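Local coordinates for hydrolase (Rhizobium meliloti, PDB 5HOE), which acts as an octameric carbohydrate acetylesterase of the SGNH hydrolase superfamily, probably cleaving acetyl ester bonds, at residues R41-Y44 with E45-W48. Residues are numbered along the deposited sequence; the frame is centred on the assembly and turned at random.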
loop_
_atom_site.group_PDB
_atom_site.type_symbol
_atom_site.label_atom_id
_atom_site.label_comp_id
_atom_site.label_asym_id
_atom_site.label_seq_id
_atom_site.Cartn_x
_atom_site.Cartn_y
_atom_site.Cartn_z
ATOM N N ARG A 41 8.258 35.830 6.742
ATOM C CA ARG A 41 7.997 35.925 5.310
ATOM C C ARG A 41 8.173 37.359 4.830
ATOM O O ARG A 41 7.724 38.306 5.486
ATOM C CB ARG A 41 6.556 35.489 5.026
ATOM C CG ARG A 41 6.257 35.173 3.557
ATOM C CD ARG A 41 4.815 34.736 3.404
ATOM N NE ARG A 41 4.550 34.301 2.044
ATOM C CZ ARG A 41 3.367 33.939 1.588
ATOM N NH1 ARG A 41 2.309 33.953 2.399
ATOM N NH2 ARG A 41 3.251 33.548 0.314
ATOM N N TYR A 42 8.802 37.520 3.669
ATOM C CA TYR A 42 8.854 38.840 3.055
ATOM C C TYR A 42 7.433 39.323 2.763
ATOM O O TYR A 42 6.576 38.526 2.373
ATOM C CB TYR A 42 9.611 38.793 1.720
ATOM C CG TYR A 42 11.118 38.763 1.826
ATOM C CD1 TYR A 42 11.817 39.885 2.245
ATOM C CD2 TYR A 42 11.851 37.627 1.481
ATOM C CE1 TYR A 42 13.198 39.869 2.333
ATOM C CE2 TYR A 42 13.229 37.615 1.554
ATOM C CZ TYR A 42 13.895 38.722 1.985
ATOM O OH TYR A 42 15.274 38.686 2.084
ATOM N N PRO A 43 7.153 40.616 2.904
ATOM C CA PRO A 43 5.878 41.135 2.401
ATOM C C PRO A 43 5.805 40.998 0.886
ATOM O O PRO A 43 6.817 40.882 0.197
ATOM C CB PRO A 43 5.893 42.603 2.832
ATOM C CG PRO A 43 7.321 42.943 2.950
ATOM C CD PRO A 43 8.033 41.693 3.388
ATOM N N TYR A 44 4.568 41.013 0.377
ATOM C CA TYR A 44 4.314 40.718 -1.029
ATOM C C TYR A 44 5.189 41.543 -1.962
ATOM O O TYR A 44 5.741 41.010 -2.933
ATOM C CB TYR A 44 2.838 40.966 -1.312
ATOM C CG TYR A 44 2.376 40.659 -2.712
ATOM C CD1 TYR A 44 2.513 39.385 -3.257
ATOM C CD2 TYR A 44 1.799 41.641 -3.493
ATOM C CE1 TYR A 44 2.078 39.099 -4.529
ATOM C CE2 TYR A 44 1.339 41.362 -4.778
ATOM C CZ TYR A 44 1.487 40.088 -5.288
ATOM O OH TYR A 44 1.046 39.787 -6.554
ATOM N N GLU A 45 5.344 42.840 -1.682
ATOM C CA GLU A 45 6.091 43.696 -2.598
ATOM C C GLU A 45 7.591 43.466 -2.547
ATOM O O GLU A 45 8.308 44.043 -3.362
ATOM C CB GLU A 45 5.761 45.172 -2.370
ATOM C CG GLU A 45 4.313 45.547 -2.693
ATOM C CD GLU A 45 3.875 45.191 -4.122
ATOM O OE1 GLU A 45 4.729 44.931 -5.002
ATOM O OE2 GLU A 45 2.652 45.165 -4.369
ATOM N N GLN A 46 8.074 42.612 -1.651
ATOM C CA GLN A 46 9.477 42.234 -1.588
ATOM C C GLN A 46 9.692 40.786 -2.004
ATOM O O GLN A 46 10.801 40.257 -1.846
ATOM C CB GLN A 46 10.019 42.479 -0.183
ATOM C CG GLN A 46 10.207 43.959 0.131
ATOM C CD GLN A 46 10.936 44.175 1.426
ATOM O OE1 GLN A 46 10.880 43.338 2.322
ATOM N NE2 GLN A 46 11.642 45.295 1.532
ATOM N N ARG A 47 8.643 40.131 -2.491
ATOM C CA ARG A 47 8.726 38.802 -3.075
ATOM C C ARG A 47 8.894 38.939 -4.583
ATOM O O ARG A 47 8.490 39.943 -5.177
ATOM C CB ARG A 47 7.455 38.006 -2.772
ATOM C CG ARG A 47 7.058 38.015 -1.300
ATOM C CD ARG A 47 6.299 36.788 -0.849
ATOM N NE ARG A 47 4.852 36.838 -1.042
ATOM C CZ ARG A 47 3.958 37.180 -0.115
ATOM N NH1 ARG A 47 4.323 37.581 1.105
ATOM N NH2 ARG A 47 2.671 37.159 -0.426
ATOM N N TRP A 48 9.491 37.925 -5.210
ATOM C CA TRP A 48 9.634 38.014 -6.658
ATOM C C TRP A 48 8.270 38.038 -7.332
ATOM O O TRP A 48 8.071 38.769 -8.310
ATOM C CB TRP A 48 10.557 36.931 -7.213
ATOM C CG TRP A 48 10.007 35.509 -7.340
ATOM C CD1 TRP A 48 10.318 34.445 -6.526
ATOM C CD2 TRP A 48 9.158 34.983 -8.366
ATOM N NE1 TRP A 48 9.708 33.301 -6.981
ATOM C CE2 TRP A 48 8.981 33.605 -8.101
ATOM C CE3 TRP A 48 8.503 35.543 -9.466
ATOM C CZ2 TRP A 48 8.178 32.780 -8.899
ATOM C CZ3 TRP A 48 7.723 34.719 -10.273
ATOM C CH2 TRP A 48 7.555 33.356 -9.976
#
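The carbonyl O of Tyr42 takes a hydrogen bond from Arg47 NH1 at 2.8 Å, lying near the guanidinium plane while the donor approaches in the carbonyl plane. The side chain of Arg47 folds back over its own turn because its chain bends at chi3 (-87°), which lays the flat group between two neighbours: Tyr44 CA sits over the centre of one face, and the guanidinium of Arg41 stacks on the opposite one, centres 3.7 Å apart and planes at 14°. The cost of stacking two like charges is probably eased here by Glu64, which forms a salt bridge with Arg47 NH2, and by Trp28 O, which accepts from Arg41 NE. With an alanine in place of Arg47, Tyr42 O would probably lose this donor, Glu64 its salt-bridge mate and the Arg41 guanidinium its stacking partner. The 3-10 turn itself is closed by Gln46 N to Pro43 O at 2.8 Å and Arg47 N to Tyr44 O at 3.1 Å. Gln46 OE1 packs 3.6 Å from Tyr42 CD1, amide and ring planes 75° apart. Arg47 occupies the N-cap position, directly before helix 48-56, against which Tyr44 packs, while Tyr42 and Gln46 lean on helix 212-229 and Trp48 reaches strand 100-104 of the central parallel sheet.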